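Local coordinates for protein alkylhalidase CmlS (Streptomyces venezuelae, PDB 3I3L) that acts as a flavin-dependent halogenase of chloramphenicol biosynthesis, carrying an FAD that is covalently bound through an aspartate, at residues A[332-337]-A[361-366]; A[513-518]-A[551-556]. One frame throughout, in Å; residues are numbered along the deposited sequence.

Interaction 1. Residues A[332-337]-A[361-366]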
ATOM      1  N   SER A 332       4.173  -0.367   7.691  1.00 22.34           N
ATOM      2  CA  SER A 332       4.563  -1.668   8.297  1.00 23.28           C
ATOM      3  C   SER A 332       5.538  -2.372   7.425  1.00 22.86           C
ATOM      4  O   SER A 332       6.558  -2.895   7.900  1.00 26.80           O
ATOM      5  CB  SER A 332       3.322  -2.544   8.472  1.00 22.20           C
ATOM      6  OG  SER A 332       2.482  -1.923   9.449  1.00 25.29           O
ATOM      7  N   GLN A 333       5.251  -2.409   6.147  1.00 21.25           N
ATOM      8  CA  GLN A 333       6.093  -3.115   5.193  1.00 23.18           C
ATOM      9  C   GLN A 333       7.436  -2.483   5.067  1.00 21.37           C
ATOM     10  O   GLN A 333       8.445  -3.187   5.008  1.00 23.06           O
ATOM     11  CB  GLN A 333       5.383  -3.181   3.850  1.00 24.91           C
ATOM     12  CG  GLN A 333       6.235  -3.406   2.598  1.00 33.61           C
ATOM     13  CD  GLN A 333       5.408  -3.212   1.275  1.00 49.07           C
ATOM     14  OE1 GLN A 333       4.244  -3.701   1.200  1.00 51.28           O
ATOM     15  NE2 GLN A 333       6.012  -2.515   0.223  1.00 48.02           N
ATOM     16  N   SER A 334       7.491  -1.153   5.015  1.00 20.90           N
ATOM     17  CA  SER A 334       8.775  -0.486   4.840  1.00 18.48           C
ATOM     18  C   SER A 334       9.554  -0.626   6.140  1.00 17.39           C
ATOM     19  O   SER A 334      10.768  -0.690   6.122  1.00 19.74           O
ATOM     20  CB  SER A 334       8.618   1.007   4.430  1.00 17.78           C
ATOM     21  OG  SER A 334       8.053   1.847   5.458  1.00 16.90           O
ATOM     22  N   ALA A 335       8.845  -0.642   7.272  1.00 17.97           N
ATOM     23  CA  ALA A 335       9.500  -0.757   8.585  1.00 20.34           C
ATOM     24  C   ALA A 335      10.194  -2.098   8.676  1.00 22.21           C
ATOM     25  O   ALA A 335      11.371  -2.168   9.048  1.00 23.97           O
ATOM     26  CB  ALA A 335       8.441  -0.604   9.754  1.00 20.41           C
ATOM     27  N   VAL A 336       9.499  -3.160   8.258  1.00 21.44           N
ATOM     28  CA  VAL A 336      10.089  -4.498   8.208  1.00 22.08           C
ATOM     29  C   VAL A 336      11.250  -4.520   7.256  1.00 23.28           C
ATOM     30  O   VAL A 336      12.300  -5.136   7.570  1.00 24.38           O
ATOM     31  CB  VAL A 336       9.051  -5.567   7.795  1.00 24.19           C
ATOM     32  CG1 VAL A 336       9.740  -6.833   7.298  1.00 26.86           C
ATOM     33  CG2 VAL A 336       8.111  -5.902   8.995  1.00 20.72           C
ATOM     34  N   SER A 337      11.119  -3.861   6.114  1.00 21.68           N
ATOM     35  CA  SER A 337      12.233  -3.863   5.122  1.00 20.14           C
ATOM     36  C   SER A 337      13.435  -3.090   5.598  1.00 19.24           C
ATOM     37  O   SER A 337      14.582  -3.437   5.299  1.00 20.50           O
ATOM     38  CB  SER A 337      11.773  -3.270   3.776  1.00 21.07           C
ATOM     39  OG  SER A 337      10.754  -4.074   3.239  1.00 26.66           O
ATOM     40  N   ARG A 361      14.580   1.263  -4.596  1.00 26.58           N
ATOM     41  CA  ARG A 361      13.822   0.732  -5.731  1.00 28.66           C
ATOM     42  C   ARG A 361      12.484   0.161  -5.289  1.00 28.69           C
ATOM     43  O   ARG A 361      11.443   0.446  -5.884  1.00 30.76           O
ATOM     44  CB  ARG A 361      14.618  -0.348  -6.424  1.00 28.78           C
ATOM     45  CG  ARG A 361      13.832  -1.094  -7.456  1.00 38.63           C
ATOM     46  CD  ARG A 361      14.734  -2.182  -8.096  1.00 48.76           C
ATOM     47  NE  ARG A 361      14.177  -2.612  -9.375  1.00 54.60           N
ATOM     48  CZ  ARG A 361      13.672  -3.815  -9.610  1.00 57.40           C
ATOM     49  NH1 ARG A 361      13.638  -4.702  -8.623  1.00 59.45           N
ATOM     50  NH2 ARG A 361      13.203  -4.123 -10.834  1.00 56.36           N
ATOM     51  N   THR A 362      12.503  -0.616  -4.231  1.00 26.41           N
ATOM     52  CA  THR A 362      11.323  -1.315  -3.799  1.00 28.59           C
ATOM     53  C   THR A 362      10.273  -0.338  -3.333  1.00 27.09           C
ATOM     54  O   THR A 362       9.090  -0.502  -3.658  1.00 27.16           O
ATOM     55  CB  THR A 362      11.667  -2.391  -2.678  1.00 30.17           C
ATOM     56  OG1 THR A 362      12.304  -3.511  -3.314  1.00 37.72           O
ATOM     57  CG2 THR A 362      10.447  -2.947  -2.074  1.00 31.71           C
ATOM     58  N   TYR A 363      10.662   0.662  -2.548  1.00 24.58           N
ATOM     59  CA  TYR A 363       9.664   1.649  -2.038  1.00 24.41           C
ATOM     60  C   TYR A 363       9.134   2.503  -3.180  1.00 24.35           C
ATOM     61  O   TYR A 363       7.948   2.833  -3.217  1.00 24.11           O
ATOM     62  CB  TYR A 363      10.272   2.570  -0.958  1.00 22.26           C
ATOM     63  CG  TYR A 363       9.352   2.903   0.203  1.00 21.58           C
ATOM     64  CD1 TYR A 363       9.874   3.246   1.458  1.00 20.22           C
ATOM     65  CD2 TYR A 363       7.984   2.933   0.032  1.00 20.30           C
ATOM     66  CE1 TYR A 363       9.021   3.612   2.531  1.00 16.77           C
ATOM     67  CE2 TYR A 363       7.139   3.308   1.048  1.00 20.27           C
ATOM     68  CZ  TYR A 363       7.654   3.651   2.289  1.00 23.80           C
ATOM     69  OH  TYR A 363       6.761   3.948   3.301  1.00 21.15           O
ATOM     70  N   ARG A 364      10.027   2.890  -4.092  1.00 25.55           N
ATOM     71  CA  ARG A 364       9.677   3.767  -5.183  1.00 26.63           C
ATOM     72  C   ARG A 364       8.663   3.098  -6.069  1.00 28.39           C
ATOM     73  O   ARG A 364       7.661   3.719  -6.450  1.00 27.77           O
ATOM     74  CB  ARG A 364      10.919   4.183  -6.007  1.00 28.85           C
ATOM     75  CG  ARG A 364      10.603   5.268  -7.069  1.00 36.33           C
ATOM     76  CD  ARG A 364      11.852   5.854  -7.749  1.00 42.54           C
ATOM     77  NE  ARG A 364      12.789   6.454  -6.761  1.00 51.59           N
ATOM     78  CZ  ARG A 364      13.954   5.893  -6.387  1.00 51.30           C
ATOM     79  NH1 ARG A 364      14.313   4.705  -6.926  1.00 53.38           N
ATOM     80  NH2 ARG A 364      14.776   6.512  -5.501  1.00 45.11           N
ATOM     81  N   GLU A 365       8.918   1.828  -6.376  1.00 27.99           N
ATOM     82  CA  GLU A 365       8.064   1.075  -7.257  1.00 31.34           C
ATOM     83  C   GLU A 365       6.683   0.876  -6.632  1.00 31.17           C
ATOM     84  O   GLU A 365       5.697   0.946  -7.352  1.00 32.31           O
ATOM     85  CB  GLU A 365       8.670  -0.290  -7.575  1.00 31.27           C
ATOM     86  CG  GLU A 365       9.937  -0.147  -8.449  1.00 40.71           C
ATOM     87  CD  GLU A 365      10.473  -1.473  -8.992  1.00 45.32           C
ATOM     88  OE1 GLU A 365      10.062  -2.553  -8.470  1.00 44.87           O
ATOM     89  OE2 GLU A 365      11.293  -1.395  -9.942  1.00 43.31           O
ATOM     90  N   ALA A 366       6.613   0.636  -5.316  1.00 28.28           N
ATOM     91  CA  ALA A 366       5.290   0.537  -4.625  1.00 28.53           C
ATOM     92  C   ALA A 366       4.514   1.849  -4.753  1.00 29.33           C
ATOM     93  O   ALA A 366       3.307   1.851  -5.084  1.00 30.16           O
ATOM     94  CB  ALA A 366       5.457   0.171  -3.223  1.00 26.95           C
TER
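The Tyr363 ring takes Ser334 obliquely: Ser334 CB lies 3.2 Å from Tyr363 CE1 and 3.5 Å from Tyr363 CZ, while the ring also stacks with Phe305. Tyr363 has a first bond that is not aimed at the facing helix, but its phenol end comes nearer to it and spans the gap between helices 327-347 and 352-382; the CA atoms of Ser334 and Tyr363, the nearest pair between segments 332-337 and 361-366, are 7.3 Å apart. Ser334 OG stands between its own backbone N and carbonyl carbon (chi1 68°), a rotation that leaves it 3.3 Å from Tyr363 OH and lets it bond to Leu330 O one turn earlier and to Gly314 N. Ala366, about one turn after Tyr363, is approached by the extended Gln333, whose NE2 lies 4.4 Å from Ala366 CB. Ser337 OG turns back onto Gln333 O, 3.0 Å away, from the face of that carbonyl opposite Ser337 N. FAD is about 7 Å from the Tyr363 side chain, and the side chain of FAD-binding Ala34 about 5 Å from that of Ser334. The Gly314 amide is held by Ser334 OG and more weakly by Tyr363 OH, which ties the helix pair to the loop beside FAD-binding Asp315.

Interaction 2. Residues A[513-518]-A[551-556]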
ATOM      1  N   ALA A 513      11.400  -9.743 -10.533  1.00 48.55           N
ATOM      2  CA  ALA A 513      12.026 -10.019  -9.236  1.00 51.46           C
ATOM      3  C   ALA A 513      11.177 -10.885  -8.298  1.00 52.71           C
ATOM      4  O   ALA A 513      11.677 -11.361  -7.287  1.00 53.07           O
ATOM      5  CB  ALA A 513      12.403  -8.705  -8.530  1.00 51.50           C
ATOM      6  N   GLN A 514       9.910 -11.115  -8.664  1.00 54.15           N
ATOM      7  CA  GLN A 514       8.959 -11.832  -7.792  1.00 54.70           C
ATOM      8  C   GLN A 514       9.216 -13.327  -7.621  1.00 54.70           C
ATOM      9  O   GLN A 514       8.612 -13.927  -6.738  1.00 55.74           O
ATOM     10  CB  GLN A 514       7.515 -11.595  -8.240  1.00 54.54           C
ATOM     11  CG  GLN A 514       7.151 -10.122  -8.417  1.00 54.67           C
ATOM     12  CD  GLN A 514       7.585  -9.541  -9.761  1.00 55.88           C
ATOM     13  OE1 GLN A 514       8.379 -10.136 -10.476  1.00 55.39           O
ATOM     14  NE2 GLN A 514       7.065  -8.361 -10.099  1.00 56.01           N
ATOM     15  N   TYR A 515      10.088 -13.927  -8.446  1.00 55.03           N
ATOM     16  CA  TYR A 515      10.395 -15.364  -8.351  1.00 55.24           C
ATOM     17  C   TYR A 515      11.890 -15.692  -8.439  1.00 56.14           C
ATOM     18  O   TYR A 515      12.593 -15.139  -9.245  1.00 56.85           O
ATOM     19  CB  TYR A 515       9.582 -16.195  -9.366  1.00 54.62           C
ATOM     20  CG  TYR A 515       8.102 -16.091  -9.147  1.00 53.56           C
ATOM     21  CD1 TYR A 515       7.462 -16.878  -8.184  1.00 54.94           C
ATOM     22  CD2 TYR A 515       7.346 -15.139  -9.835  1.00 52.90           C
ATOM     23  CE1 TYR A 515       6.074 -16.741  -7.925  1.00 55.86           C
ATOM     24  CE2 TYR A 515       5.972 -14.991  -9.594  1.00 54.90           C
ATOM     25  CZ  TYR A 515       5.348 -15.787  -8.636  1.00 56.22           C
ATOM     26  OH  TYR A 515       4.002 -15.637  -8.436  1.00 55.33           O
ATOM     27  N   PRO A 516      12.365 -16.617  -7.602  1.00 57.44           N
ATOM     28  CA  PRO A 516      13.763 -17.038  -7.595  1.00 57.98           C
ATOM     29  C   PRO A 516      14.000 -18.069  -8.676  1.00 57.82           C
ATOM     30  O   PRO A 516      13.261 -19.049  -8.763  1.00 58.72           O
ATOM     31  CB  PRO A 516      13.933 -17.713  -6.214  1.00 57.80           C
ATOM     32  CG  PRO A 516      12.544 -17.778  -5.611  1.00 59.12           C
ATOM     33  CD  PRO A 516      11.558 -17.453  -6.698  1.00 57.65           C
ATOM     34  N   MET A 517      15.026 -17.865  -9.488  1.00 57.41           N
ATOM     35  CA  MET A 517      15.334 -18.806 -10.530  1.00 56.83           C
ATOM     36  C   MET A 517      16.795 -19.277 -10.435  1.00 57.35           C
ATOM     37  O   MET A 517      17.593 -18.696  -9.721  1.00 57.28           O
ATOM     38  CB  MET A 517      14.957 -18.197 -11.894  1.00 56.16           C
ATOM     39  CG  MET A 517      13.515 -17.641 -11.977  1.00 53.53           C
ATOM     40  SD  MET A 517      12.198 -18.772 -12.544  1.00 44.43           S
ATOM     41  CE  MET A 517      12.983 -20.227 -12.104  1.00 49.32           C
ATOM     42  N   ASP A 518      17.134 -20.352 -11.135  1.00 58.85           N
ATOM     43  CA  ASP A 518      18.514 -20.870 -11.164  1.00 59.81           C
ATOM     44  C   ASP A 518      19.024 -20.961 -12.608  1.00 59.09           C
ATOM     45  O   ASP A 518      18.284 -20.625 -13.547  1.00 59.33           O
ATOM     46  CB  ASP A 518      18.591 -22.242 -10.475  1.00 60.80           C
ATOM     47  CG  ASP A 518      17.367 -23.110 -10.760  1.00 64.79           C
ATOM     48  OD1 ASP A 518      17.199 -23.559 -11.919  1.00 66.51           O
ATOM     49  OD2 ASP A 518      16.561 -23.334  -9.820  1.00 69.06           O
ATOM     50  N   SER A 551       4.105 -21.844 -12.841  1.00 51.29           N
ATOM     51  CA  SER A 551       4.230 -21.527 -14.254  1.00 50.04           C
ATOM     52  C   SER A 551       3.280 -20.460 -14.806  1.00 49.35           C
ATOM     53  O   SER A 551       3.730 -19.555 -15.532  1.00 49.41           O
ATOM     54  CB  SER A 551       4.231 -22.808 -15.085  1.00 50.72           C
ATOM     55  OG  SER A 551       2.964 -23.416 -15.079  1.00 52.19           O
ATOM     56  N   THR A 552       2.003 -20.483 -14.438  1.00 47.15           N
ATOM     57  CA  THR A 552       1.100 -19.462 -14.939  1.00 46.37           C
ATOM     58  C   THR A 552       1.470 -18.060 -14.421  1.00 46.80           C
ATOM     59  O   THR A 552       1.355 -17.034 -15.134  1.00 43.64           O
ATOM     60  CB  THR A 552      -0.334 -19.777 -14.597  1.00 46.43           C
ATOM     61  OG1 THR A 552      -0.701 -21.003 -15.245  1.00 51.00           O
ATOM     62  CG2 THR A 552      -1.247 -18.681 -15.054  1.00 42.78           C
ATOM     63  N   GLN A 553       1.902 -18.017 -13.165  1.00 47.58           N
ATOM     64  CA  GLN A 553       2.238 -16.749 -12.516  1.00 47.63           C
ATOM     65  C   GLN A 553       3.558 -16.261 -13.116  1.00 45.41           C
ATOM     66  O   GLN A 553       3.722 -15.092 -13.410  1.00 45.63           O
ATOM     67  CB  GLN A 553       2.368 -16.940 -10.993  1.00 48.81           C
ATOM     68  CG  GLN A 553       1.070 -17.254 -10.248  1.00 53.49           C
ATOM     69  CD  GLN A 553       0.573 -18.705 -10.462  1.00 60.46           C
ATOM     70  OE1 GLN A 553       1.117 -19.489 -11.278  1.00 61.69           O
ATOM     71  NE2 GLN A 553      -0.483 -19.056  -9.735  1.00 63.56           N
ATOM     72  N   ILE A 554       4.473 -17.193 -13.326  1.00 43.36           N
ATOM     73  CA  ILE A 554       5.779 -16.880 -13.864  1.00 42.11           C
ATOM     74  C   ILE A 554       5.661 -16.239 -15.258  1.00 41.20           C
ATOM     75  O   ILE A 554       6.240 -15.192 -15.505  1.00 40.40           O
ATOM     76  CB  ILE A 554       6.701 -18.119 -13.845  1.00 42.43           C
ATOM     77  CG1 ILE A 554       7.099 -18.443 -12.404  1.00 42.61           C
ATOM     78  CG2 ILE A 554       7.958 -17.885 -14.659  1.00 40.45           C
ATOM     79  CD1 ILE A 554       7.942 -19.670 -12.240  1.00 44.12           C
ATOM     80  N   VAL A 555       4.853 -16.812 -16.152  1.00 40.06           N
ATOM     81  CA  VAL A 555       4.763 -16.208 -17.457  1.00 38.87           C
ATOM     82  C   VAL A 555       3.961 -14.914 -17.447  1.00 39.35           C
ATOM     83  O   VAL A 555       4.290 -13.984 -18.194  1.00 37.49           O
ATOM     84  CB  VAL A 555       4.392 -17.187 -18.689  1.00 38.57           C
ATOM     85  CG1 VAL A 555       4.396 -18.664 -18.326  1.00 36.03           C
ATOM     86  CG2 VAL A 555       3.145 -16.751 -19.346  1.00 34.01           C
ATOM     87  N   VAL A 556       2.920 -14.834 -16.623  1.00 40.35           N
ATOM     88  CA  VAL A 556       2.185 -13.557 -16.535  1.00 41.87           C
ATOM     89  C   VAL A 556       3.096 -12.419 -16.029  1.00 42.37           C
ATOM     90  O   VAL A 556       3.081 -11.285 -16.545  1.00 42.16           O
ATOM     91  CB  VAL A 556       0.862 -13.662 -15.688  1.00 42.73           C
ATOM     92  CG1 VAL A 556       0.278 -12.294 -15.418  1.00 41.62           C
ATOM     93  CG2 VAL A 556      -0.183 -14.526 -16.422  1.00 42.22           C
TER
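Tyr515 reaches from the loop 513-518 to the first turn of helix 551-560; its first bond points at the helix, and the chi1 of -61° swings the ring so that one face lies against Ile554 CG1. Beyond CB, the base of the ring meets Ile554: Tyr515 CG is 4.1 Å from Ile554 CG1, and CD2 is 4.2 Å from that same methylene, which rests off the centre of the ring. At the far end of the ring, CZ is 4.0 Å from Gln553 CB. The hydroxyl goes furthest, with Tyr515 OH 3.3 Å from Gln553 CB and 3.8 Å from Gln553 CG, an oblique approach to the aliphatic base of that side chain. The contact belongs to the C-terminal domain of CmlS, where the loop leads from strand 511-512 into helix 519-531, which Asp518 caps at its N terminus, OD1 bonding to Ala521 N and OD2 pairing with Arg547. Ile554 itself is extended at chi2 (177°), which carries CD1 on to a second neighbour in the loop: Met517 SD lies 4.4 Å from Ile554 CD1. The backbone of Met517 is hydrogen-bonded to Glu502 of strand 498-506, and its side chain also packs on Leu485 of strand 483-491.

How the interactions relate
From the N terminus, interaction 1 comes first, closing the short connection between helices 327-347 and 352-382: its segments are 24 residues apart and most of what lies between is helix. The chain then runs on into the C-terminal domain, where interaction 2 closes a separate, largely helical excursion from the loop after strand 511-512 to helix 551-560. The two are in series, neither nested nor crossed, with centres 21 Å apart. One pairs helices beside the FAD site, the other joins a loop to a helix away from it. They nevertheless touch, Arg361 NH1 lying 4.2 Å from Ala513 CB, and Arg361 forms a salt bridge to Asp511, linking the FAD-binding part of the fold to the C-terminal domain.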